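Local coordinates for putative glycosyltransferase (Mannosyltransferase) involved in glycosylating the PBCV-1 major capsid protein (Paramecium bursaria Chlorella virus 1, PDB 2P6W), which probably transfers a sugar from a nucleotide donor in a manganese-dependent step, as part of glycosylating the major capsid protein of the virus, at residues T19-K24 against T199-R204; E30-I35 against D190-H195; W147-F150 against Q154-V157. All coordinates share one frame; numbering follows the deposited sequence.

Contacts 1 and 2 both start from helix 20-36, one near each end, with centres about 17 Å apart. Contact 2 is core: three buried residues meet mainly through apolar atoms, with one tyrosine hydroxyl against a leucine methyl, and its strand 193-195 carries a manganese ligand. Contact 1 is only partly buried and pairs a CH-pi contact with one weak hydrogen bond; its arginine belongs to the UDP site. Strand 193-195 and helix 201-210 follow each other in the chain, so the two contacts tie successive elements to the same helix. Contact 3 is a surface contact held by a lysine ammonium and tryptophan packing, lies across the chain's centre from contact 2, and touches neither of the others.

Contact 1: residues T19-K24 against T199-R204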
ATOM      1  N   THR A  19      -5.951   9.557  15.640  1.00 22.56           N
ATOM      2  CA  THR A  19      -6.339   9.924  14.297  1.00 22.80           C
ATOM      3  C   THR A  19      -7.486   9.023  13.891  1.00 22.40           C
ATOM      4  O   THR A  19      -7.293   7.835  13.645  1.00 22.58           O
ATOM      5  CB  THR A  19      -5.152   9.832  13.334  1.00 22.48           C
ATOM      6  OG1 THR A  19      -4.135  10.741  13.788  1.00 25.13           O
ATOM      7  CG2 THR A  19      -5.585  10.229  11.950  1.00 22.32           C
ATOM      8  N   ILE A  20      -8.690   9.599  13.873  1.00 21.91           N
ATOM      9  CA  ILE A  20      -9.913   8.822  13.694  1.00 21.88           C
ATOM     10  C   ILE A  20     -10.003   8.111  12.347  1.00 21.85           C
ATOM     11  O   ILE A  20     -10.305   6.918  12.307  1.00 22.16           O
ATOM     12  CB  ILE A  20     -11.169   9.669  13.998  1.00 22.27           C
ATOM     13  CG1 ILE A  20     -11.168  10.075  15.470  1.00 21.91           C
ATOM     14  CG2 ILE A  20     -12.465   8.915  13.655  1.00 21.77           C
ATOM     15  CD1 ILE A  20     -10.989   8.900  16.468  1.00 27.65           C
ATOM     16  N   TYR A  21      -9.703   8.805  11.249  1.00 21.43           N
ATOM     17  CA  TYR A  21      -9.850   8.134   9.948  1.00 21.32           C
ATOM     18  C   TYR A  21      -9.003   6.871   9.864  1.00 21.72           C
ATOM     19  O   TYR A  21      -9.426   5.880   9.268  1.00 22.05           O
ATOM     20  CB  TYR A  21      -9.545   9.053   8.774  1.00 22.06           C
ATOM     21  CG  TYR A  21      -8.087   9.293   8.494  1.00 20.49           C
ATOM     22  CD1 TYR A  21      -7.314   8.360   7.766  1.00 20.72           C
ATOM     23  CD2 TYR A  21      -7.474  10.471   8.914  1.00 22.17           C
ATOM     24  CE1 TYR A  21      -5.959   8.577   7.506  1.00 18.85           C
ATOM     25  CE2 TYR A  21      -6.131  10.711   8.644  1.00 21.29           C
ATOM     26  CZ  TYR A  21      -5.379   9.768   7.935  1.00 21.10           C
ATOM     27  OH  TYR A  21      -4.049  10.039   7.670  1.00 22.30           O
ATOM     28  N   ALA A  22      -7.824   6.900  10.484  1.00 22.42           N
ATOM     29  CA  ALA A  22      -6.918   5.755  10.409  1.00 22.38           C
ATOM     30  C   ALA A  22      -7.391   4.615  11.302  1.00 22.79           C
ATOM     31  O   ALA A  22      -7.152   3.452  10.994  1.00 22.07           O
ATOM     32  CB  ALA A  22      -5.502   6.179  10.765  1.00 22.63           C
ATOM     33  N   ARG A  23      -8.073   4.939  12.403  1.00 22.90           N
ATOM     34  CA  ARG A  23      -8.726   3.888  13.196  1.00 23.74           C
ATOM     35  C   ARG A  23      -9.742   3.182  12.308  1.00 23.24           C
ATOM     36  O   ARG A  23      -9.830   1.954  12.311  1.00 22.74           O
ATOM     37  CB  ARG A  23      -9.405   4.464  14.451  1.00 23.40           C
ATOM     38  CG  ARG A  23      -9.861   3.385  15.437  1.00 28.29           C
ATOM     39  CD  ARG A  23     -10.368   3.958  16.771  1.00 28.61           C
ATOM     40  NE  ARG A  23     -11.343   5.045  16.639  1.00 38.05           N
ATOM     41  CZ  ARG A  23     -12.616   4.890  16.273  1.00 40.89           C
ATOM     42  NH1 ARG A  23     -13.096   3.685  15.974  1.00 42.10           N
ATOM     43  NH2 ARG A  23     -13.412   5.949  16.195  1.00 42.47           N
ATOM     44  N   LYS A  24     -10.502   3.965  11.548  1.00 22.27           N
ATOM     45  CA  LYS A  24     -11.589   3.415  10.742  1.00 22.63           C
ATOM     46  C   LYS A  24     -11.077   2.590   9.569  1.00 22.31           C
ATOM     47  O   LYS A  24     -11.589   1.497   9.306  1.00 22.66           O
ATOM     48  CB  LYS A  24     -12.532   4.524  10.281  1.00 23.04           C
ATOM     49  CG  LYS A  24     -13.319   5.128  11.436  1.00 25.26           C
ATOM     50  CD  LYS A  24     -14.254   6.184  10.929  1.00 29.95           C
ATOM     51  CE  LYS A  24     -15.260   6.601  11.978  1.00 31.02           C
ATOM     52  NZ  LYS A  24     -16.282   7.410  11.290  1.00 32.70           N
ATOM     53  N   THR A 199      -5.291  14.318   0.684  1.00 24.13           N
ATOM     54  CA  THR A 199      -6.254  15.107   1.455  1.00 23.80           C
ATOM     55  C   THR A 199      -5.818  15.221   2.915  1.00 23.66           C
ATOM     56  O   THR A 199      -4.927  14.495   3.362  1.00 23.92           O
ATOM     57  CB  THR A 199      -7.658  14.488   1.361  1.00 24.20           C
ATOM     58  OG1 THR A 199      -7.590  13.120   1.764  1.00 22.70           O
ATOM     59  CG2 THR A 199      -8.155  14.533  -0.092  1.00 25.88           C
ATOM     60  N   SER A 200      -6.465  16.122   3.654  1.00 22.63           N
ATOM     61  CA  SER A 200      -6.106  16.409   5.046  1.00 22.36           C
ATOM     62  C   SER A 200      -6.750  15.409   6.006  1.00 22.10           C
ATOM     63  O   SER A 200      -7.685  14.681   5.647  1.00 21.71           O
ATOM     64  CB  SER A 200      -6.591  17.807   5.426  1.00 22.58           C
ATOM     65  OG  SER A 200      -7.994  17.790   5.637  1.00 21.58           O
ATOM     66  N   ARG A 201      -6.286  15.421   7.252  1.00 21.94           N
ATOM     67  CA  ARG A 201      -6.824  14.506   8.252  1.00 22.77           C
ATOM     68  C   ARG A 201      -8.313  14.749   8.471  1.00 21.98           C
ATOM     69  O   ARG A 201      -9.107  13.801   8.511  1.00 21.96           O
ATOM     70  CB  ARG A 201      -6.086  14.674   9.580  1.00 23.27           C
ATOM     71  CG  ARG A 201      -4.610  14.282   9.517  1.00 25.34           C
ATOM     72  CD  ARG A 201      -3.945  14.680  10.822  1.00 29.47           C
ATOM     73  NE  ARG A 201      -2.516  14.894  10.659  1.00 31.54           N
ATOM     74  CZ  ARG A 201      -1.780  15.627  11.492  1.00 33.17           C
ATOM     75  NH1 ARG A 201      -2.343  16.215  12.541  1.00 32.85           N
ATOM     76  NH2 ARG A 201      -0.486  15.772  11.268  1.00 33.89           N
ATOM     77  N   ALA A 202      -8.694  16.020   8.609  1.00 21.54           N
ATOM     78  CA  ALA A 202     -10.093  16.351   8.885  1.00 21.41           C
ATOM     79  C   ALA A 202     -10.978  15.963   7.703  1.00 21.54           C
ATOM     80  O   ALA A 202     -12.113  15.515   7.884  1.00 21.68           O
ATOM     81  CB  ALA A 202     -10.245  17.847   9.209  1.00 21.37           C
ATOM     82  N   GLU A 203     -10.453  16.135   6.490  1.00 21.49           N
ATOM     83  CA  GLU A 203     -11.165  15.779   5.257  1.00 21.76           C
ATOM     84  C   GLU A 203     -11.361  14.272   5.191  1.00 21.83           C
ATOM     85  O   GLU A 203     -12.430  13.770   4.839  1.00 23.27           O
ATOM     86  CB  GLU A 203     -10.388  16.298   4.041  1.00 21.14           C
ATOM     87  CG  GLU A 203     -10.498  17.832   3.908  1.00 21.42           C
ATOM     88  CD  GLU A 203      -9.375  18.476   3.117  1.00 23.91           C
ATOM     89  OE1 GLU A 203      -8.664  17.763   2.355  1.00 23.68           O
ATOM     90  OE2 GLU A 203      -9.220  19.717   3.254  1.00 23.46           O
ATOM     91  N   ARG A 204     -10.310  13.541   5.550  1.00 22.05           N
ATOM     92  CA  ARG A 204     -10.386  12.085   5.661  1.00 21.31           C
ATOM     93  C   ARG A 204     -11.344  11.571   6.747  1.00 21.83           C
ATOM     94  O   ARG A 204     -12.049  10.574   6.529  1.00 21.85           O
ATOM     95  CB  ARG A 204      -8.976  11.542   5.893  1.00 21.24           C
ATOM     96  CG  ARG A 204      -8.106  11.702   4.661  1.00 20.57           C
ATOM     97  CD  ARG A 204      -6.648  11.388   4.933  1.00 21.91           C
ATOM     98  NE  ARG A 204      -5.854  11.355   3.705  1.00 22.74           N
ATOM     99  CZ  ARG A 204      -4.520  11.322   3.678  1.00 23.28           C
ATOM    100  NH1 ARG A 204      -3.817  11.296   4.810  1.00 25.01           N
ATOM    101  NH2 ARG A 204      -3.885  11.289   2.514  1.00 23.18           N
TER
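Y21 places CG between its own backbone N and carbonyl carbon (chi1 78°), turning the ring toward helix 201-210, while R204, with CG beside the backbone N and an extended chain from there to NE, runs alongside it in the same direction. The evidence for a CH-pi contact is that R204 CD stands 3.8 Å from the centroid of the Y21 ring and 16° off the ring normal; R204 CB covers the same ring farther back, 3.5 Å from Y21 CD2. R201 meets the ring differently: its CG lies at the edge, in plane, 4.0 Å from Y21 CE2. Ring and guanidinium are not stacked, their planes being 64° apart. Instead R204 NH1 donates to Y21 OH, at the guanidinium edge, over 3.1 Å, a weak bond because it is strongly bent. The carbonyl O of T199 lies 3.2 Å above the guanidinium plane, over its centre. S200 and E203 form a capping box starting helix 201-210: E203 N donates to S200 OG, and S200 N to E203 OE1. R204 NH2 bonds M196 O and a citrate probably from the crystallisation liquor; NH1 makes a weak, long ion pair with D82. R204 binds UDP in another structure of this protein, so Y21, packed against its chain and weakly bonded to its end, is probably second shell, with M196 O the stronger anchor; the positive charge would suit a phosphate-bearing donor.

Contact 2: residues E30-I35 against D190-H195; sequences EEYCSI and DALFVH. With MN (manganese (II) ion), chain B.
Y32 brings a polar hydroxyl against the methyls of L192, its OH lying 3.5 Å from L192 CD2, yet that oxygen is hydrogen-bonded to K92 O, outside both segments. This joins helix 20-36 to the run into strand 193-195 in a domain of the GT-A clan, whose DxD motif, D80 and D82, holds manganese together with H195. The backbones stay well apart, Y32 CA and L192 CA being 10.2 Å from each other, so the side chains span the gap. Y32 is sent across it with CG anti to the backbone N (chi1 -178°), and L192, likewise anti, crosses it at about a right angle. Both leucine methyls take part: CD1 packs 3.8 Å from Y32 CE1, while CD2 approaches the hydroxyl. F193 adds a more distant touch, its CZ lying 4.4 Å from Y32 CE2 at an oblique approach. L192 also covers F193, with L192 CG 3.9 Å above that ring's plane and over its centre, so the leucine packs against both aromatic rings, which also touch each other. V85 of strand 83-85 touches both Y32 and F193, and I94 also packs on the tyrosine, which extends the apolar cluster. Two residues beyond F193 the strand reaches the metal: H195 ND1 is hydrogen-bonded to N178 OD1, which leaves H195 NE2 to bind the manganese ion at 2.3 Å.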
ATOM      1  N   GLU A  30      -8.860  -4.820   8.641  1.00 20.63           N
ATOM      2  CA  GLU A  30      -8.834  -5.990   9.520  1.00 21.87           C
ATOM      3  C   GLU A  30     -10.055  -6.890   9.235  1.00 21.62           C
ATOM      4  O   GLU A  30      -9.940  -8.130   9.129  1.00 22.36           O
ATOM      5  CB  GLU A  30      -8.786  -5.559  10.993  1.00 22.60           C
ATOM      6  CG  GLU A  30      -8.523  -6.731  11.947  1.00 25.54           C
ATOM      7  CD  GLU A  30      -7.872  -6.336  13.274  1.00 30.51           C
ATOM      8  OE1 GLU A  30      -7.870  -5.137  13.641  1.00 28.92           O
ATOM      9  OE2 GLU A  30      -7.349  -7.257  13.957  1.00 32.40           O
ATOM     10  N   GLU A  31     -11.218  -6.256   9.079  1.00 20.86           N
ATOM     11  CA  GLU A  31     -12.435  -7.007   8.813  1.00 21.68           C
ATOM     12  C   GLU A  31     -12.269  -7.752   7.504  1.00 21.19           C
ATOM     13  O   GLU A  31     -12.582  -8.940   7.395  1.00 21.88           O
ATOM     14  CB  GLU A  31     -13.651  -6.083   8.691  1.00 21.10           C
ATOM     15  CG  GLU A  31     -14.919  -6.869   8.379  1.00 22.70           C
ATOM     16  CD  GLU A  31     -16.054  -6.013   7.856  1.00 25.96           C
ATOM     17  OE1 GLU A  31     -15.839  -4.807   7.567  1.00 24.02           O
ATOM     18  OE2 GLU A  31     -17.172  -6.571   7.721  1.00 25.58           O
ATOM     19  N   TYR A  32     -11.778  -7.031   6.499  1.00 20.71           N
ATOM     20  CA  TYR A  32     -11.596  -7.637   5.186  1.00 20.48           C
ATOM     21  C   TYR A  32     -10.680  -8.872   5.260  1.00 20.57           C
ATOM     22  O   TYR A  32     -10.970  -9.923   4.669  1.00 21.22           O
ATOM     23  CB  TYR A  32     -11.053  -6.588   4.215  1.00 21.06           C
ATOM     24  CG  TYR A  32     -10.876  -7.119   2.809  1.00 20.53           C
ATOM     25  CD1 TYR A  32     -11.985  -7.379   1.994  1.00 21.53           C
ATOM     26  CD2 TYR A  32      -9.594  -7.356   2.295  1.00 20.81           C
ATOM     27  CE1 TYR A  32     -11.823  -7.884   0.695  1.00 20.17           C
ATOM     28  CE2 TYR A  32      -9.420  -7.863   1.018  1.00 19.75           C
ATOM     29  CZ  TYR A  32     -10.536  -8.130   0.218  1.00 21.20           C
ATOM     30  OH  TYR A  32     -10.359  -8.638  -1.053  1.00 21.29           O
ATOM     31  N   CYS A  33      -9.578  -8.761   5.994  1.00 20.40           N
ATOM     32  CA  CYS A  33      -8.680  -9.896   6.168  1.00 20.43           C
ATOM     33  C   CYS A  33      -9.378 -11.098   6.812  1.00 20.90           C
ATOM     34  O   CYS A  33      -9.183 -12.235   6.386  1.00 21.48           O
ATOM     35  CB  CYS A  33      -7.465  -9.492   6.981  1.00 20.07           C
ATOM     36  SG  CYS A  33      -6.367  -8.391   6.052  1.00 21.60           S
ATOM     37  N   SER A  34     -10.215 -10.826   7.815  1.00 21.36           N
ATOM     38  CA  SER A  34     -10.936 -11.893   8.512  1.00 21.67           C
ATOM     39  C   SER A  34     -11.888 -12.632   7.560  1.00 22.20           C
ATOM     40  O   SER A  34     -12.048 -13.854   7.654  1.00 22.74           O
ATOM     41  CB  SER A  34     -11.695 -11.331   9.725  1.00 21.47           C
ATOM     42  OG  SER A  34     -12.882 -10.658   9.329  1.00 22.25           O
ATOM     43  N   ILE A  35     -12.505 -11.891   6.638  1.00 22.04           N
ATOM     44  CA  ILE A  35     -13.452 -12.490   5.689  1.00 22.66           C
ATOM     45  C   ILE A  35     -12.793 -13.510   4.753  1.00 22.79           C
ATOM     46  O   ILE A  35     -13.377 -14.568   4.451  1.00 22.51           O
ATOM     47  CB  ILE A  35     -14.236 -11.406   4.909  1.00 23.14           C
ATOM     48  CG1 ILE A  35     -15.157 -10.635   5.864  1.00 23.93           C
ATOM     49  CG2 ILE A  35     -15.077 -12.022   3.755  1.00 23.75           C
ATOM     50  CD1 ILE A  35     -15.761  -9.360   5.293  1.00 22.67           C
ATOM     51  N   ASP A 190     -17.162   0.831  -7.485  1.00 28.08           N
ATOM     52  CA  ASP A 190     -16.848  -0.534  -7.898  1.00 27.36           C
ATOM     53  C   ASP A 190     -15.452  -0.969  -7.485  1.00 25.84           C
ATOM     54  O   ASP A 190     -15.019  -2.071  -7.829  1.00 25.48           O
ATOM     55  CB  ASP A 190     -17.007  -0.678  -9.415  1.00 28.31           C
ATOM     56  CG  ASP A 190     -18.465  -0.649  -9.856  1.00 31.63           C
ATOM     57  OD1 ASP A 190     -19.355  -1.046  -9.063  1.00 32.81           O
ATOM     58  OD2 ASP A 190     -18.706  -0.225 -11.001  1.00 35.88           O
ATOM     59  N   ALA A 191     -14.743  -0.104  -6.753  1.00 24.09           N
ATOM     60  CA  ALA A 191     -13.364  -0.413  -6.369  1.00 23.17           C
ATOM     61  C   ALA A 191     -13.317  -1.450  -5.250  1.00 22.53           C
ATOM     62  O   ALA A 191     -14.317  -1.680  -4.574  1.00 23.41           O
ATOM     63  CB  ALA A 191     -12.647   0.868  -5.929  1.00 23.52           C
ATOM     64  N   LEU A 192     -12.156  -2.069  -5.060  1.00 21.67           N
ATOM     65  CA  LEU A 192     -11.893  -2.820  -3.846  1.00 21.21           C
ATOM     66  C   LEU A 192     -11.192  -1.887  -2.857  1.00 21.02           C
ATOM     67  O   LEU A 192     -11.674  -1.701  -1.742  1.00 21.86           O
ATOM     68  CB  LEU A 192     -11.010  -4.034  -4.117  1.00 20.99           C
ATOM     69  CG  LEU A 192     -10.618  -4.823  -2.859  1.00 21.09           C
ATOM     70  CD1 LEU A 192     -11.866  -5.354  -2.113  1.00 21.05           C
ATOM     71  CD2 LEU A 192      -9.660  -5.975  -3.281  1.00 21.10           C
ATOM     72  N   PHE A 193     -10.050  -1.322  -3.272  1.00 20.38           N
ATOM     73  CA  PHE A 193      -9.277  -0.397  -2.416  1.00 21.51           C
ATOM     74  C   PHE A 193      -9.455   1.056  -2.855  1.00 21.32           C
ATOM     75  O   PHE A 193      -9.142   1.418  -3.988  1.00 21.57           O
ATOM     76  CB  PHE A 193      -7.783  -0.772  -2.430  1.00 20.96           C
ATOM     77  CG  PHE A 193      -7.512  -2.151  -1.890  1.00 20.93           C
ATOM     78  CD1 PHE A 193      -8.077  -2.556  -0.685  1.00 22.35           C
ATOM     79  CD2 PHE A 193      -6.703  -3.048  -2.589  1.00 19.11           C
ATOM     80  CE1 PHE A 193      -7.840  -3.835  -0.163  1.00 22.89           C
ATOM     81  CE2 PHE A 193      -6.460  -4.308  -2.083  1.00 19.88           C
ATOM     82  CZ  PHE A 193      -7.037  -4.708  -0.866  1.00 21.35           C
ATOM     83  N   VAL A 194      -9.979   1.873  -1.941  1.00 22.13           N
ATOM     84  CA  VAL A 194     -10.264   3.265  -2.223  1.00 22.32           C
ATOM     85  C   VAL A 194      -9.201   4.112  -1.513  1.00 22.49           C
ATOM     86  O   VAL A 194      -8.948   3.936  -0.324  1.00 22.51           O
ATOM     87  CB  VAL A 194     -11.675   3.654  -1.736  1.00 22.88           C
ATOM     88  CG1 VAL A 194     -11.936   5.136  -1.994  1.00 23.57           C
ATOM     89  CG2 VAL A 194     -12.741   2.791  -2.422  1.00 23.90           C
ATOM     90  N   HIS A 195      -8.576   5.039  -2.228  1.00 21.71           N
ATOM     91  CA  HIS A 195      -7.397   5.702  -1.694  1.00 21.47           C
ATOM     92  C   HIS A 195      -7.658   7.207  -1.507  1.00 20.85           C
ATOM     93  O   HIS A 195      -7.859   7.925  -2.471  1.00 20.66           O
ATOM     94  CB  HIS A 195      -6.209   5.431  -2.623  1.00 21.33           C
ATOM     95  CG  HIS A 195      -4.914   6.034  -2.172  1.00 21.72           C
ATOM     96  ND1 HIS A 195      -3.756   5.946  -2.924  1.00 20.37           N
ATOM     97  CD2 HIS A 195      -4.583   6.720  -1.047  1.00 21.94           C
ATOM     98  CE1 HIS A 195      -2.771   6.553  -2.279  1.00 21.70           C
ATOM     99  NE2 HIS A 195      -3.247   7.038  -1.142  1.00 22.57           N
TER
HETATM  100 MN    MN B 214      -1.846   7.697   0.584  1.00 22.11          MN

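Contact 3: residues W147-F150 against Q154-V157; sequences WNTF and QKTV
K155 supplies the polar part of the contact, its ammonium bonding two groups of the loop 147-150. K155 NZ donates to T149 OG1 over 2.7 Å and to the carbonyl O of F150 over 3.1 Å. The second bond comes from above the F150 carbonyl plane, 47° out of it. The lysine chain leaves its helix with CG anti to the backbone N and bends at chi3 (56°), a turn that carries the ammonium to the loop. The same bend brings K155 CE 3.3 Å from T149 O. The T149 hydroxyl is bonded both to P146 O, just before W147, and to the lysine ammonium.

The remaining contacts are van der Waals and gather round W147. Its indole crosses the K155 side chain at about a right angle, and the nearest approach of the two side chains is 3.8 Å, between W147 CZ3 and K155 CG. T156 comes in closer to the root of the tryptophan, with OG1 3.4 Å from W147 CB. Its methyl CG2 lies over one face of the indole, 4.1 Å above the plane and offset toward the rim. The T156 hydroxyl has its polar partner in Y152 O, just before its helix begins.

The arrangement packs the loop that follows helix 132-140 back on the first turn of helix 153-164. Y160, farther along that helix, meets the W147 ring edge-to-face, E159 touches it too, and F57 of helix 52-57 packs on T156.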
ATOM      1  N   TRP A 147      17.175   9.427  -3.484  1.00 21.13           N
ATOM      2  CA  TRP A 147      16.036   8.644  -2.974  1.00 21.36           C
ATOM      3  C   TRP A 147      15.346   9.313  -1.796  1.00 21.67           C
ATOM      4  O   TRP A 147      14.159   9.088  -1.569  1.00 21.41           O
ATOM      5  CB  TRP A 147      16.478   7.202  -2.674  1.00 22.29           C
ATOM      6  CG  TRP A 147      17.343   6.731  -3.775  1.00 19.82           C
ATOM      7  CD1 TRP A 147      18.666   6.388  -3.709  1.00 22.38           C
ATOM      8  CD2 TRP A 147      16.973   6.644  -5.148  1.00 20.46           C
ATOM      9  NE1 TRP A 147      19.136   6.070  -4.961  1.00 22.48           N
ATOM     10  CE2 TRP A 147      18.110   6.219  -5.864  1.00 20.81           C
ATOM     11  CE3 TRP A 147      15.778   6.871  -5.845  1.00 21.91           C
ATOM     12  CZ2 TRP A 147      18.081   6.016  -7.249  1.00 22.05           C
ATOM     13  CZ3 TRP A 147      15.758   6.678  -7.213  1.00 22.04           C
ATOM     14  CH2 TRP A 147      16.903   6.250  -7.902  1.00 21.90           C
ATOM     15  N   ASN A 148      16.094  10.154  -1.080  1.00 21.61           N
ATOM     16  CA  ASN A 148      15.551  10.916   0.051  1.00 22.65           C
ATOM     17  C   ASN A 148      14.768  12.165  -0.364  1.00 23.34           C
ATOM     18  O   ASN A 148      14.413  12.995   0.490  1.00 23.86           O
ATOM     19  CB  ASN A 148      16.632  11.260   1.090  1.00 22.93           C
ATOM     20  CG  ASN A 148      17.699  12.212   0.569  1.00 23.55           C
ATOM     21  OD1 ASN A 148      17.688  12.629  -0.596  1.00 24.28           O
ATOM     22  ND2 ASN A 148      18.651  12.559   1.450  1.00 23.65           N
ATOM     23  N   THR A 149      14.504  12.294  -1.670  1.00 22.28           N
ATOM     24  CA  THR A 149      13.691  13.394  -2.179  1.00 22.31           C
ATOM     25  C   THR A 149      12.337  12.873  -2.652  1.00 22.06           C
ATOM     26  O   THR A 149      12.199  11.707  -3.063  1.00 22.18           O
ATOM     27  CB  THR A 149      14.389  14.206  -3.309  1.00 22.99           C
ATOM     28  OG1 THR A 149      14.506  13.414  -4.507  1.00 22.12           O
ATOM     29  CG2 THR A 149      15.769  14.685  -2.864  1.00 23.76           C
ATOM     30  N   PHE A 150      11.329  13.736  -2.580  1.00 22.29           N
ATOM     31  CA  PHE A 150       9.977  13.379  -3.004  1.00 23.59           C
ATOM     32  C   PHE A 150       9.952  12.811  -4.428  1.00 23.32           C
ATOM     33  O   PHE A 150      10.638  13.350  -5.320  1.00 23.15           O
ATOM     34  CB  PHE A 150       9.117  14.647  -2.927  1.00 24.27           C
ATOM     35  CG  PHE A 150       7.688  14.445  -3.302  1.00 25.51           C
ATOM     36  CD1 PHE A 150       6.746  14.104  -2.336  1.00 27.23           C
ATOM     37  CD2 PHE A 150       7.269  14.616  -4.619  1.00 27.47           C
ATOM     38  CE1 PHE A 150       5.408  13.926  -2.680  1.00 29.17           C
ATOM     39  CE2 PHE A 150       5.932  14.445  -4.969  1.00 28.04           C
ATOM     40  CZ  PHE A 150       5.005  14.093  -4.004  1.00 28.25           C
ATOM     41  N   GLN A 154       8.388   5.826  -3.318  1.00 20.66           N
ATOM     42  CA  GLN A 154       7.693   5.670  -4.591  1.00 20.15           C
ATOM     43  C   GLN A 154       8.661   5.846  -5.762  1.00 20.22           C
ATOM     44  O   GLN A 154       8.632   5.095  -6.741  1.00 20.27           O
ATOM     45  CB  GLN A 154       6.575   6.705  -4.650  1.00 21.40           C
ATOM     46  CG  GLN A 154       5.720   6.641  -5.878  1.00 20.71           C
ATOM     47  CD  GLN A 154       4.492   7.509  -5.712  1.00 21.43           C
ATOM     48  OE1 GLN A 154       3.530   7.117  -5.058  1.00 23.29           O
ATOM     49  NE2 GLN A 154       4.515   8.694  -6.314  1.00 23.52           N
ATOM     50  N   LYS A 155       9.523   6.863  -5.658  1.00 19.89           N
ATOM     51  CA  LYS A 155      10.567   7.090  -6.641  1.00 20.47           C
ATOM     52  C   LYS A 155      11.623   5.979  -6.592  1.00 20.65           C
ATOM     53  O   LYS A 155      12.158   5.562  -7.622  1.00 21.09           O
ATOM     54  CB  LYS A 155      11.220   8.460  -6.397  1.00 21.18           C
ATOM     55  CG  LYS A 155      12.477   8.674  -7.239  1.00 22.08           C
ATOM     56  CD  LYS A 155      12.786  10.154  -7.514  1.00 23.83           C
ATOM     57  CE  LYS A 155      12.915  10.979  -6.244  1.00 24.10           C
ATOM     58  NZ  LYS A 155      13.212  12.402  -6.654  1.00 24.60           N
ATOM     59  N   THR A 156      11.902   5.479  -5.387  1.00 19.89           N
ATOM     60  CA  THR A 156      12.933   4.451  -5.238  1.00 19.60           C
ATOM     61  C   THR A 156      12.484   3.153  -5.898  1.00 19.70           C
ATOM     62  O   THR A 156      13.258   2.492  -6.601  1.00 20.67           O
ATOM     63  CB  THR A 156      13.268   4.225  -3.766  1.00 19.87           C
ATOM     64  OG1 THR A 156      13.603   5.499  -3.187  1.00 19.40           O
ATOM     65  CG2 THR A 156      14.436   3.229  -3.631  1.00 18.42           C
ATOM     66  N   VAL A 157      11.237   2.770  -5.665  1.00 19.52           N
ATOM     67  CA  VAL A 157      10.705   1.602  -6.346  1.00 19.63           C
ATOM     68  C   VAL A 157      10.766   1.779  -7.867  1.00 19.70           C
ATOM     69  O   VAL A 157      11.281   0.918  -8.581  1.00 19.92           O
ATOM     70  CB  VAL A 157       9.260   1.285  -5.861  1.00 19.76           C
ATOM     71  CG1 VAL A 157       8.589   0.253  -6.780  1.00 19.77           C
ATOM     72  CG2 VAL A 157       9.297   0.752  -4.451  1.00 19.04           C
TER